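PDB 6K40: alkyl hydroperoxide reductase AhpD, which probably reduces peroxides as a peroxiredoxin-type antioxidant enzyme of the all-helical AhpD-like family. Local coordinates for residues Leu66-Glu71 with Glu78-Ala83; Trp61-Leu66 with Ile171-Met176; Val84-Leu89 with Ala134-Leu139; Ala102-Ser107 with Val111-Val116. One frame throughout, in Å; residues are numbered along the deposited sequence.

Contact 1. Residues Leu66-Glu71 with Glu78-Ala83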
loop_
_atom_site.group_PDB
_atom_site.type_symbol
_atom_site.label_atom_id
_atom_site.label_comp_id
_atom_site.label_asym_id
_atom_site.label_seq_id
_atom_site.Cartn_x
_atom_site.Cartn_y
_atom_site.Cartn_z
ATOM N N LEU A 66 21.639 7.592 11.877
ATOM C CA LEU A 66 21.486 8.185 13.202
ATOM C C LEU A 66 20.035 8.565 13.477
ATOM O O LEU A 66 19.529 8.356 14.586
ATOM C CB LEU A 66 22.395 9.403 13.347
ATOM C CG LEU A 66 22.287 10.118 14.695
ATOM C CD1 LEU A 66 22.776 9.216 15.818
ATOM C CD2 LEU A 66 23.059 11.430 14.677
ATOM N N LEU A 67 19.341 9.099 12.471
ATOM C CA LEU A 67 17.999 9.628 12.694
ATOM C C LEU A 67 16.951 8.526 12.816
ATOM O O LEU A 67 16.072 8.599 13.683
ATOM C CB LEU A 67 17.622 10.579 11.560
ATOM C CG LEU A 67 16.225 11.193 11.634
ATOM C CD1 LEU A 67 16.151 12.195 12.776
ATOM C CD2 LEU A 67 15.858 11.845 10.309
ATOM N N VAL A 68 17.028 7.500 11.974
ATOM C CA VAL A 68 15.940 6.544 11.818
ATOM C C VAL A 68 16.180 5.264 12.609
ATOM O O VAL A 68 15.252 4.728 13.217
ATOM C CB VAL A 68 15.732 6.242 10.317
ATOM C CG1 VAL A 68 14.687 5.150 10.124
ATOM C CG2 VAL A 68 15.338 7.509 9.577
ATOM N N ASN A 69 17.412 4.761 12.626
ATOM C CA ASN A 69 17.692 3.449 13.200
ATOM C C ASN A 69 18.261 3.504 14.611
ATOM O O ASN A 69 17.845 2.718 15.468
ATOM C CB ASN A 69 18.660 2.678 12.299
ATOM C CG ASN A 69 18.128 2.502 10.896
ATOM O OD1 ASN A 69 16.930 2.301 10.693
ATOM N ND2 ASN A 69 19.017 2.576 9.914
ATOM N N LYS A 70 19.208 4.400 14.872
ATOM C CA LYS A 70 19.874 4.431 16.164
ATOM C C LYS A 70 18.952 5.022 17.229
ATOM O O LYS A 70 17.834 5.466 16.952
ATOM C CB LYS A 70 21.183 5.209 16.065
ATOM C CG LYS A 70 22.300 4.432 15.385
ATOM C CD LYS A 70 23.228 5.354 14.623
ATOM C CE LYS A 70 24.680 5.072 14.956
ATOM N NZ LYS A 70 25.530 6.282 14.769
ATOM N N GLU A 71 19.441 5.033 18.465
ATOM C CA GLU A 71 18.621 5.431 19.601
ATOM C C GLU A 71 18.340 6.926 19.560
ATOM O O GLU A 71 19.200 7.728 19.185
ATOM C CB GLU A 71 19.334 5.055 20.900
ATOM C CG GLU A 71 18.611 5.437 22.174
ATOM C CD GLU A 71 19.319 4.907 23.406
ATOM O OE1 GLU A 71 19.422 5.653 24.407
ATOM O OE2 GLU A 71 19.777 3.745 23.372
ATOM N N GLU A 78 7.672 3.919 16.263
ATOM C CA GLU A 78 7.090 5.197 15.861
ATOM C C GLU A 78 7.745 5.727 14.590
ATOM O O GLU A 78 7.059 6.242 13.694
ATOM C CB GLU A 78 7.231 6.211 16.998
ATOM C CG GLU A 78 6.075 6.209 17.981
ATOM C CD GLU A 78 6.489 6.642 19.380
ATOM O OE1 GLU A 78 7.709 6.725 19.646
ATOM O OE2 GLU A 78 5.590 6.897 20.213
ATOM N N ARG A 79 9.071 5.604 14.494
ATOM C CA ARG A 79 9.764 6.066 13.297
ATOM C C ARG A 79 9.325 5.275 12.074
ATOM O O ARG A 79 9.116 5.846 10.999
ATOM C CB ARG A 79 11.275 5.944 13.479
ATOM C CG ARG A 79 11.897 6.938 14.430
ATOM C CD ARG A 79 12.934 6.229 15.265
ATOM N NE ARG A 79 14.142 7.015 15.436
ATOM C CZ ARG A 79 15.236 6.568 16.040
ATOM N NH1 ARG A 79 15.271 5.335 16.530
ATOM N NH2 ARG A 79 16.297 7.354 16.152
ATOM N N GLU A 80 9.163 3.956 12.224
ATOM C CA GLU A 80 8.719 3.149 11.094
ATOM C C GLU A 80 7.260 3.412 10.755
ATOM O O GLU A 80 6.877 3.323 9.586
ATOM C CB GLU A 80 8.942 1.661 11.379
ATOM C CG GLU A 80 10.403 1.275 11.611
ATOM C CD GLU A 80 11.328 1.670 10.464
ATOM O OE1 GLU A 80 10.852 1.790 9.313
ATOM O OE2 GLU A 80 12.542 1.844 10.716
ATOM N N LEU A 81 6.440 3.763 11.747
ATOM C CA LEU A 81 5.068 4.169 11.460
ATOM C C LEU A 81 5.051 5.409 10.575
ATOM O O LEU A 81 4.358 5.453 9.544
ATOM C CB LEU A 81 4.324 4.422 12.772
ATOM C CG LEU A 81 2.870 4.887 12.730
ATOM C CD1 LEU A 81 1.972 3.750 12.290
ATOM C CD2 LEU A 81 2.439 5.403 14.094
ATOM N N LEU A 82 5.833 6.421 10.957
ATOM C CA LEU A 82 5.958 7.618 10.130
ATOM C C LEU A 82 6.475 7.277 8.735
ATOM O O LEU A 82 5.942 7.756 7.723
ATOM C CB LEU A 82 6.880 8.627 10.819
ATOM C CG LEU A 82 6.388 9.170 12.164
ATOM C CD1 LEU A 82 7.443 10.051 12.819
ATOM C CD2 LEU A 82 5.083 9.930 11.987
ATOM N N ALA A 83 7.517 6.444 8.667
ATOM C CA ALA A 83 8.098 6.057 7.384
ATOM C C ALA A 83 7.065 5.400 6.481
ATOM O O ALA A 83 6.977 5.709 5.287
ATOM C CB ALA A 83 9.269 5.108 7.617
HETATM O O HOH W 1 13.625 2.520 13.311
#
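The guanidinium of R79 lies with one face against V68 O, which stands 3.1 Å above its plane near the rim, while K70 O meets its edge almost in plane. An arginine of helix 76-90 thus binds backbone carbonyls where helix 54-69 ends and the chain turns, within the helical AhpD-like fold. K70 O takes both terminal nitrogens end-on: NH1 and NH2 of R79 each lie 2.6 Å from it and arrive from opposite faces of the carbonyl plane. Their N-H...O angles, 134° and 136°, are bent because one oxygen serves two donors. A weak third bond joins R79 NH2 to L67 O (2.8 Å). R79 begins with CG beside its own backbone N (chi1 -72°), and bends at chi2 and chi3 carry the group across. Positive charge thus sits where a helix end concentrates carbonyl oxygens, which should be electrostatically favourable; E166 adds a long, weak ion pair. E80, the glutamate of the family's E-X11-C-X2-C-X3-H signature, gives OE1 to ND1 of H99, the signature histidine. E80 OE2 turns to helix 54-69: a water donates to E80 OE2 at 2.9 Å and to V68 O at 2.7 Å.

Contact 2. Residues Trp61-Leu66 with Ile171-Met176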
loop_
_atom_site.group_PDB
_atom_site.type_symbol
_atom_site.label_atom_id
_atom_site.label_comp_id
_atom_site.label_asym_id
_atom_site.label_seq_id
_atom_site.Cartn_x
_atom_site.Cartn_y
_atom_site.Cartn_z
ATOM N N TRP A 61 24.176 8.355 4.637
ATOM C CA TRP A 61 23.917 7.192 5.474
ATOM C C TRP A 61 24.206 7.492 6.934
ATOM O O TRP A 61 23.464 7.054 7.814
ATOM C CB TRP A 61 24.741 5.994 5.014
ATOM C CG TRP A 61 24.634 4.829 5.959
ATOM C CD1 TRP A 61 25.646 4.262 6.681
ATOM C CD2 TRP A 61 23.446 4.098 6.292
ATOM N NE1 TRP A 61 25.163 3.221 7.434
ATOM C CE2 TRP A 61 23.816 3.100 7.217
ATOM C CE3 TRP A 61 22.107 4.190 5.897
ATOM C CZ2 TRP A 61 22.895 2.199 7.752
ATOM C CZ3 TRP A 61 21.193 3.293 6.431
ATOM C CH2 TRP A 61 21.592 2.312 7.347
ATOM N N ASN A 62 25.279 8.234 7.211
ATOM C CA ASN A 62 25.548 8.658 8.580
ATOM C C ASN A 62 24.328 9.354 9.180
ATOM O O ASN A 62 23.809 8.944 10.231
ATOM C CB ASN A 62 26.775 9.570 8.591
ATOM C CG ASN A 62 27.130 10.061 9.970
ATOM O OD1 ASN A 62 27.604 9.299 10.814
ATOM N ND2 ASN A 62 26.919 11.349 10.207
ATOM N N TYR A 63 23.818 10.374 8.481
ATOM C CA TYR A 63 22.670 11.113 9.007
ATOM C C TYR A 63 21.430 10.227 9.118
ATOM O O TYR A 63 20.766 10.199 10.164
ATOM C CB TYR A 63 22.379 12.334 8.135
ATOM C CG TYR A 63 21.138 13.096 8.559
ATOM C CD1 TYR A 63 20.859 13.319 9.904
ATOM C CD2 TYR A 63 20.246 13.594 7.618
ATOM C CE1 TYR A 63 19.728 14.009 10.297
ATOM C CE2 TYR A 63 19.115 14.292 8.006
ATOM C CZ TYR A 63 18.861 14.493 9.344
ATOM O OH TYR A 63 17.735 15.185 9.725
ATOM N N PHE A 64 21.099 9.502 8.047
ATOM C CA PHE A 64 19.876 8.702 8.012
ATOM C C PHE A 64 19.897 7.613 9.074
ATOM O O PHE A 64 18.902 7.387 9.771
ATOM C CB PHE A 64 19.697 8.095 6.618
ATOM C CG PHE A 64 18.467 7.243 6.477
ATOM C CD1 PHE A 64 17.255 7.809 6.116
ATOM C CD2 PHE A 64 18.522 5.873 6.702
ATOM C CE1 PHE A 64 16.123 7.031 5.985
ATOM C CE2 PHE A 64 17.392 5.089 6.577
ATOM C CZ PHE A 64 16.191 5.668 6.217
ATOM N N ASN A 65 21.023 6.910 9.196
ATOM C CA ASN A 65 21.159 5.869 10.202
ATOM C C ASN A 65 21.007 6.441 11.603
ATOM O O ASN A 65 20.308 5.858 12.440
ATOM C CB ASN A 65 22.515 5.183 10.046
ATOM C CG ASN A 65 22.584 3.854 10.761
ATOM O OD1 ASN A 65 21.561 3.269 11.109
ATOM N ND2 ASN A 65 23.798 3.369 10.988
ATOM N N LEU A 66 21.639 7.592 11.877
ATOM C CA LEU A 66 21.486 8.185 13.202
ATOM C C LEU A 66 20.035 8.565 13.477
ATOM O O LEU A 66 19.529 8.356 14.586
ATOM C CB LEU A 66 22.395 9.403 13.347
ATOM C CG LEU A 66 22.287 10.118 14.695
ATOM C CD1 LEU A 66 22.776 9.216 15.818
ATOM C CD2 LEU A 66 23.059 11.430 14.677
ATOM N N ILE A 171 9.803 12.597 9.087
ATOM C CA ILE A 171 8.826 12.802 8.018
ATOM C C ILE A 171 9.492 13.443 6.805
ATOM O O ILE A 171 9.319 12.996 5.660
ATOM C CB ILE A 171 7.641 13.646 8.522
ATOM C CG1 ILE A 171 6.851 12.876 9.582
ATOM C CG2 ILE A 171 6.740 14.049 7.356
ATOM C CD1 ILE A 171 6.066 13.766 10.533
ATOM N N ALA A 172 10.287 14.490 7.039
ATOM C CA ALA A 172 10.931 15.178 5.925
ATOM C C ALA A 172 11.998 14.300 5.269
ATOM O O ALA A 172 12.161 14.312 4.039
ATOM C CB ALA A 172 11.512 16.502 6.420
ATOM N N MET A 173 12.709 13.501 6.066
ATOM C CA MET A 173 13.738 12.622 5.523
ATOM C C MET A 173 13.135 11.534 4.653
ATOM O O MET A 173 13.741 11.123 3.658
ATOM C CB MET A 173 14.542 12.009 6.673
ATOM C CG MET A 173 15.541 10.924 6.286
ATOM S SD MET A 173 16.692 11.377 4.973
ATOM C CE MET A 173 17.274 12.971 5.531
ATOM N N PHE A 174 11.931 11.076 4.982
ATOM C CA PHE A 174 11.324 10.098 4.095
ATOM C C PHE A 174 10.689 10.765 2.887
ATOM O O PHE A 174 10.651 10.163 1.809
ATOM C CB PHE A 174 10.340 9.222 4.867
ATOM C CG PHE A 174 11.022 8.108 5.591
ATOM C CD1 PHE A 174 11.440 6.981 4.904
ATOM C CD2 PHE A 174 11.320 8.219 6.937
ATOM C CE1 PHE A 174 12.105 5.965 5.556
ATOM C CE2 PHE A 174 11.984 7.206 7.596
ATOM C CZ PHE A 174 12.383 6.077 6.903
ATOM N N ASN A 175 10.257 12.022 3.020
ATOM C CA ASN A 175 9.907 12.783 1.824
ATOM C C ASN A 175 11.103 12.941 0.891
ATOM O O ASN A 175 10.925 13.118 -0.320
ATOM C CB ASN A 175 9.347 14.148 2.213
ATOM C CG ASN A 175 7.847 14.125 2.377
ATOM O OD1 ASN A 175 7.104 14.175 1.395
ATOM N ND2 ASN A 175 7.387 14.033 3.620
ATOM N N MET A 176 12.322 12.884 1.435
ATOM C CA MET A 176 13.517 12.928 0.590
ATOM C C MET A 176 13.842 11.562 -0.018
ATOM O O MET A 176 14.110 11.452 -1.226
ATOM C CB MET A 176 14.722 13.425 1.390
ATOM C CG MET A 176 16.035 13.127 0.690
ATOM S SD MET A 176 17.424 12.761 1.759
ATOM C CE MET A 176 18.011 14.408 2.114
#
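M173 hooks its thioether between two aromatic side chains of one helix, its sulfur beside the rim of F64 and its methyl against Y63. SD lies 5.2 Å from the centroid of the F64 ring and 85° off the ring normal, a Met-aromatic contact made at the edge. M173 CG presses the same rim, 3.6 Å from F64 CD1, and bends at chi2 and chi3 then swing CE round to 3.4 Å from Y63 CE2. F64 also directs its edge toward the face of F174 in an offset edge-to-face pair, centroids 5.7 Å apart and planes at 71°. The closest atoms there are the two CZ carbons, F64 CZ to F174 CZ, at 3.9 Å. F174 makes a second edge-to-face pair with H99, and W60 meets F64 with nearly parallel planes. The contact thereby ties helix 54-69 to the long helix 161-184 in the buried middle of the AhpD-like bundle; the short segments run at 134°, axes 11.6 Å apart. A bound glycerol reaches to about 3 Å of the F64 side chain. No hydrogen bond spans the segments, and Y63 OH goes to Q169, so cohesion here probably rests on dispersion and the weak electrostatics of ring edges and sulfur.

Contact 3. Residues Val84-Leu89 with Ala134-Leu139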
loop_
_atom_site.group_PDB
_atom_site.type_symbol
_atom_site.label_atom_id
_atom_site.label_comp_id
_atom_site.label_asym_id
_atom_site.label_seq_id
_atom_site.Cartn_x
_atom_site.Cartn_y
_atom_site.Cartn_z
ATOM N N VAL A 84 6.284 4.474 7.038
ATOM C CA VAL A 84 5.302 3.737 6.255
ATOM C C VAL A 84 4.212 4.670 5.749
ATOM O O VAL A 84 3.815 4.603 4.578
ATOM C CB VAL A 84 4.732 2.579 7.095
ATOM C CG1 VAL A 84 3.441 2.064 6.497
ATOM C CG2 VAL A 84 5.756 1.457 7.214
ATOM N N VAL A 85 3.726 5.574 6.608
ATOM C CA VAL A 85 2.685 6.506 6.174
ATOM C C VAL A 85 3.196 7.374 5.029
ATOM O O VAL A 85 2.539 7.516 3.985
ATOM C CB VAL A 85 2.199 7.364 7.355
ATOM C CG1 VAL A 85 1.370 8.542 6.851
ATOM C CG2 VAL A 85 1.393 6.519 8.326
ATOM N N VAL A 86 4.391 7.946 5.197
ATOM C CA VAL A 86 4.929 8.853 4.187
ATOM C C VAL A 86 5.185 8.112 2.881
ATOM O O VAL A 86 4.874 8.616 1.792
ATOM C CB VAL A 86 6.206 9.535 4.713
ATOM C CG1 VAL A 86 6.831 10.406 3.630
ATOM C CG2 VAL A 86 5.886 10.360 5.951
ATOM N N SER A 87 5.755 6.907 2.963
ATOM C CA SER A 87 6.068 6.159 1.754
ATOM C C SER A 87 4.808 5.724 1.019
ATOM O O SER A 87 4.797 5.689 -0.216
ATOM C CB SER A 87 6.929 4.952 2.124
ATOM O OG SER A 87 8.122 5.384 2.754
ATOM N N GLY A 88 3.738 5.403 1.750
ATOM C CA GLY A 88 2.473 5.131 1.095
ATOM C C GLY A 88 1.902 6.356 0.411
ATOM O O GLY A 88 1.360 6.264 -0.693
ATOM N N LEU A 89 2.031 7.521 1.049
ATOM C CA LEU A 89 1.508 8.746 0.452
ATOM C C LEU A 89 2.260 9.111 -0.824
ATOM O O LEU A 89 1.646 9.462 -1.838
ATOM C CB LEU A 89 1.584 9.891 1.458
ATOM C CG LEU A 89 0.544 9.824 2.569
ATOM C CD1 LEU A 89 0.781 10.943 3.562
ATOM C CD2 LEU A 89 -0.859 9.893 1.976
ATOM N N ALA A 134 -1.602 11.903 11.307
ATOM C CA ALA A 134 -2.225 13.079 10.708
ATOM C C ALA A 134 -1.194 14.161 10.429
ATOM O O ALA A 134 -1.213 14.790 9.362
ATOM C CB ALA A 134 -3.331 13.614 11.619
ATOM N N TYR A 135 -0.279 14.386 11.376
ATOM C CA TYR A 135 0.776 15.369 11.163
ATOM C C TYR A 135 1.679 14.969 10.002
ATOM O O TYR A 135 2.038 15.808 9.166
ATOM C CB TYR A 135 1.588 15.552 12.446
ATOM C CG TYR A 135 2.471 16.778 12.427
ATOM C CD1 TYR A 135 1.985 18.014 12.834
ATOM C CD2 TYR A 135 3.789 16.698 11.997
ATOM C CE1 TYR A 135 2.791 19.139 12.814
ATOM C CE2 TYR A 135 4.602 17.816 11.975
ATOM C CZ TYR A 135 4.100 19.031 12.383
ATOM O OH TYR A 135 4.907 20.143 12.358
ATOM N N ALA A 136 2.063 13.690 9.937
ATOM C CA ALA A 136 2.902 13.223 8.839
ATOM C C ALA A 136 2.208 13.414 7.499
ATOM O O ALA A 136 2.828 13.861 6.525
ATOM C CB ALA A 136 3.271 11.755 9.049
ATOM N N GLU A 137 0.915 13.090 7.434
ATOM C CA GLU A 137 0.184 13.244 6.184
ATOM C C GLU A 137 0.102 14.706 5.771
ATOM O O GLU A 137 0.311 15.038 4.598
ATOM C CB GLU A 137 -1.215 12.643 6.315
ATOM C CG GLU A 137 -2.082 12.852 5.085
ATOM C CD GLU A 137 -3.028 11.698 4.835
ATOM O OE1 GLU A 137 -2.830 10.620 5.434
ATOM O OE2 GLU A 137 -3.969 11.868 4.033
ATOM N N LYS A 138 -0.187 15.599 6.719
ATOM C CA LYS A 138 -0.267 17.011 6.365
ATOM C C LYS A 138 1.085 17.540 5.901
ATOM O O LYS A 138 1.163 18.269 4.904
ATOM C CB LYS A 138 -0.792 17.837 7.539
ATOM C CG LYS A 138 -1.366 19.174 7.094
ATOM C CD LYS A 138 -1.487 20.180 8.226
ATOM C CE LYS A 138 -1.613 21.592 7.665
ATOM N NZ LYS A 138 -2.322 22.525 8.581
ATOM N N LEU A 139 2.164 17.175 6.602
ATOM C CA LEU A 139 3.488 17.669 6.234
ATOM C C LEU A 139 3.953 17.100 4.901
ATOM O O LEU A 139 4.716 17.754 4.181
ATOM C CB LEU A 139 4.498 17.349 7.338
ATOM C CG LEU A 139 5.898 17.962 7.207
ATOM C CD1 LEU A 139 5.827 19.471 7.030
ATOM C CD2 LEU A 139 6.757 17.610 8.411
#
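E137 OE2, at the end of the side chain that L89 packs against, is gripped by two arginines: NH2 of R121 and NH1 of R91 from the second subunit, each in a salt bridge. The other oxygen of this buried carboxylate, OE1, is hydrogen-bonded to the indole NE1 of W120. Across the helices the meeting is apolar. L89 CD1 sits 3.5 Å from E137 CA and 3.8 Å from E137 CG, while the other branch, CD2, lies 4.0 Å from E137 CD. The two side chains cross at about a right angle: the leucine reaches over to the neighbouring helix as the glutamate runs past its methyls. With CG opposite the backbone N (chi1 176°), the E137 chain is laid along both methyls of L89. Farther in, A136 CB faces two valines of helix 76-90, at 4.3 Å from V85 CG1 and also 4.3 Å from V86 CG2. Beside the small alanine, the axes of the short segments 84-89 and 134-139 approach to 9.4 Å and run at 35°. Helices 76-90 and 127-141 thus pack side by side within the all-helical AhpD-like fold, and L89, which also packs on R91 of the second subunit, places the pair at the border of the dimer interface. With two arginines on one oxygen and an indole N-H on the other, E137 probably stays ionised despite its burial, and the dimer gains a charged bond beside an apolar helix contact.

Contact 4. Residues Ala102-Ser107 with Val111-Val116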
loop_
_atom_site.group_PDB
_atom_site.type_symbol
_atom_site.label_atom_id
_atom_site.label_comp_id
_atom_site.label_asym_id
_atom_site.label_seq_id
_atom_site.Cartn_x
_atom_site.Cartn_y
_atom_site.Cartn_z
ATOM N N ALA A 102 10.124 -3.347 8.352
ATOM C CA ALA A 102 10.627 -2.840 9.627
ATOM C C ALA A 102 9.493 -2.582 10.618
ATOM O O ALA A 102 9.622 -2.875 11.812
ATOM C CB ALA A 102 11.444 -1.570 9.401
ATOM N N LEU A 103 8.375 -2.026 10.144
ATOM C CA LEU A 103 7.252 -1.754 11.034
ATOM C C LEU A 103 6.602 -3.045 11.514
ATOM O O LEU A 103 6.211 -3.148 12.682
ATOM C CB LEU A 103 6.228 -0.860 10.335
ATOM C CG LEU A 103 4.951 -0.563 11.125
ATOM C CD1 LEU A 103 5.285 0.024 12.489
ATOM C CD2 LEU A 103 4.046 0.375 10.342
ATOM N N ARG A 104 6.476 -4.041 10.631
ATOM C CA ARG A 104 5.981 -5.345 11.055
ATOM C C ARG A 104 6.868 -5.938 12.140
ATOM O O ARG A 104 6.373 -6.512 13.116
ATOM C CB ARG A 104 5.907 -6.299 9.861
ATOM C CG ARG A 104 4.783 -6.019 8.887
ATOM C CD ARG A 104 4.548 -7.210 7.973
ATOM N NE ARG A 104 5.744 -7.577 7.213
ATOM C CZ ARG A 104 6.087 -7.033 6.049
ATOM N NH1 ARG A 104 5.330 -6.090 5.505
ATOM N NH2 ARG A 104 7.189 -7.429 5.427
ATOM N N GLU A 105 8.186 -5.801 11.987
ATOM C CA GLU A 105 9.106 -6.335 12.985
ATOM C C GLU A 105 8.965 -5.609 14.319
ATOM O O GLU A 105 8.787 -6.243 15.365
ATOM C CB GLU A 105 10.544 -6.246 12.469
ATOM C CG GLU A 105 11.577 -6.868 13.393
ATOM C CD GLU A 105 13.001 -6.538 12.983
ATOM O OE1 GLU A 105 13.203 -6.088 11.833
ATOM O OE2 GLU A 105 13.918 -6.724 13.812
ATOM N N PHE A 106 9.038 -4.276 14.302
ATOM C CA PHE A 106 9.095 -3.523 15.553
ATOM C C PHE A 106 7.744 -3.465 16.257
ATOM O O PHE A 106 7.693 -3.365 17.488
ATOM C CB PHE A 106 9.612 -2.107 15.296
ATOM C CG PHE A 106 11.076 -2.046 14.968
ATOM C CD1 PHE A 106 12.017 -2.579 15.833
ATOM C CD2 PHE A 106 11.511 -1.460 13.790
ATOM C CE1 PHE A 106 13.366 -2.527 15.530
ATOM C CE2 PHE A 106 12.857 -1.405 13.481
ATOM C CZ PHE A 106 13.786 -1.937 14.352
ATOM N N SER A 107 6.644 -3.534 15.513
ATOM C CA SER A 107 5.325 -3.445 16.122
ATOM C C SER A 107 4.750 -4.802 16.489
ATOM O O SER A 107 3.918 -4.888 17.398
ATOM C CB SER A 107 4.359 -2.720 15.180
ATOM O OG SER A 107 3.977 -3.556 14.102
ATOM N N VAL A 111 -1.193 -6.778 10.822
ATOM C CA VAL A 111 -2.465 -6.197 10.397
ATOM C C VAL A 111 -2.400 -4.677 10.478
ATOM O O VAL A 111 -2.807 -3.964 9.550
ATOM C CB VAL A 111 -3.616 -6.758 11.249
ATOM C CG1 VAL A 111 -4.815 -5.812 11.229
ATOM C CG2 VAL A 111 -4.001 -8.149 10.772
ATOM N N LYS A 112 -1.877 -4.162 11.594
ATOM C CA LYS A 112 -1.742 -2.722 11.776
ATOM C C LYS A 112 -0.798 -2.119 10.744
ATOM O O LYS A 112 -1.067 -1.038 10.205
ATOM C CB LYS A 112 -1.255 -2.437 13.195
ATOM C CG LYS A 112 -0.898 -1.000 13.497
ATOM C CD LYS A 112 -0.197 -0.944 14.846
ATOM C CE LYS A 112 0.060 0.472 15.312
ATOM N NZ LYS A 112 0.908 0.480 16.531
ATOM N N ALA A 113 0.311 -2.800 10.448
ATOM C CA ALA A 113 1.248 -2.287 9.453
ATOM C C ALA A 113 0.599 -2.225 8.076
ATOM O O ALA A 113 0.708 -1.215 7.369
ATOM C CB ALA A 113 2.509 -3.149 9.423
ATOM N N ASP A 114 -0.094 -3.299 7.684
ATOM C CA ASP A 114 -0.770 -3.317 6.391
ATOM C C ASP A 114 -1.821 -2.219 6.303
ATOM O O ASP A 114 -1.947 -1.552 5.269
ATOM C CB ASP A 114 -1.418 -4.682 6.145
ATOM C CG ASP A 114 -0.404 -5.794 5.978
ATOM O OD1 ASP A 114 0.789 -5.488 5.776
ATOM O OD2 ASP A 114 -0.801 -6.979 6.044
ATOM N N ALA A 115 -2.575 -2.004 7.383
ATOM C CA ALA A 115 -3.615 -0.980 7.358
ATOM C C ALA A 115 -3.011 0.416 7.273
ATOM O O ALA A 115 -3.447 1.242 6.464
ATOM C CB ALA A 115 -4.507 -1.106 8.594
ATOM N N VAL A 116 -1.985 0.685 8.085
ATOM C CA VAL A 116 -1.374 2.007 8.112
ATOM C C VAL A 116 -0.684 2.314 6.791
ATOM O O VAL A 116 -0.636 3.474 6.363
ATOM C CB VAL A 116 -0.402 2.092 9.309
ATOM C CG1 VAL A 116 0.704 3.095 9.049
ATOM C CG2 VAL A 116 -1.152 2.450 10.575
HETATM O O HOH W 2 3.328 -4.188 6.142
#
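The apolar part centres on A113, whose CB meets two neighbouring side chains of helix 93-107: L103 CG at 3.9 Å and R104 CG at 3.7 Å. L103, carried across with CG opposite its backbone N (chi1 176°), also lays CD2 beside A113 and approaches V116 CG1 at 4.5 Å. The small methyl of A113 is consistent with the 9.0 Å approach of the short-segment axes, which run at 143°. The segments belong to a helical hairpin of helices 93-107 and 110-118, joined by a very short connection. The polar part goes through water. R104 NH1 donates to a water 2.8 Å away that lies at the edge of the guanidinium, in its plane, and that water donates to D114 OD1 at 2.9 Å. R104 NH1 and D114 OD1 themselves stay 4.6 Å apart, beyond a salt bridge. R104 NH2 reaches the backbone of Q195 near the C-terminus, and D114 OD2 bonds H193 of the second subunit. Within helix 93-107, S107 OG donates to L103 O at 2.7 Å, from the opposite face of that carbonyl to S107 N. The hairpin thus closes on carbon contacts inside, while a solvent-mediated pairing of opposite charges probably adds a modest attraction at its flank.

In the fold
Helix 76-90 carries one side of contacts 1 and 3, whose centres lie 14 Å apart, and also touches contact 4 through V84, V85 and L81. Contacts 1 and 2 are nearer, centres 9 Å apart, and share L66 of helix 54-69; A83 CB packs on F174 CZ at 3.3 Å. H99 links them, hydrogen-bonded to E80 and edge-to-face with F174, so both border what is probably the redox site of the family signature. A glycerol, probably from the crystallisation liquor, lies about 3 Å from the F64 side chain and may mark a pocket. I171 of contact 2 packs on A136 of contact 3. Contacts 2 and 4 do not touch, whereas contacts 3 and 4 both reach the second subunit.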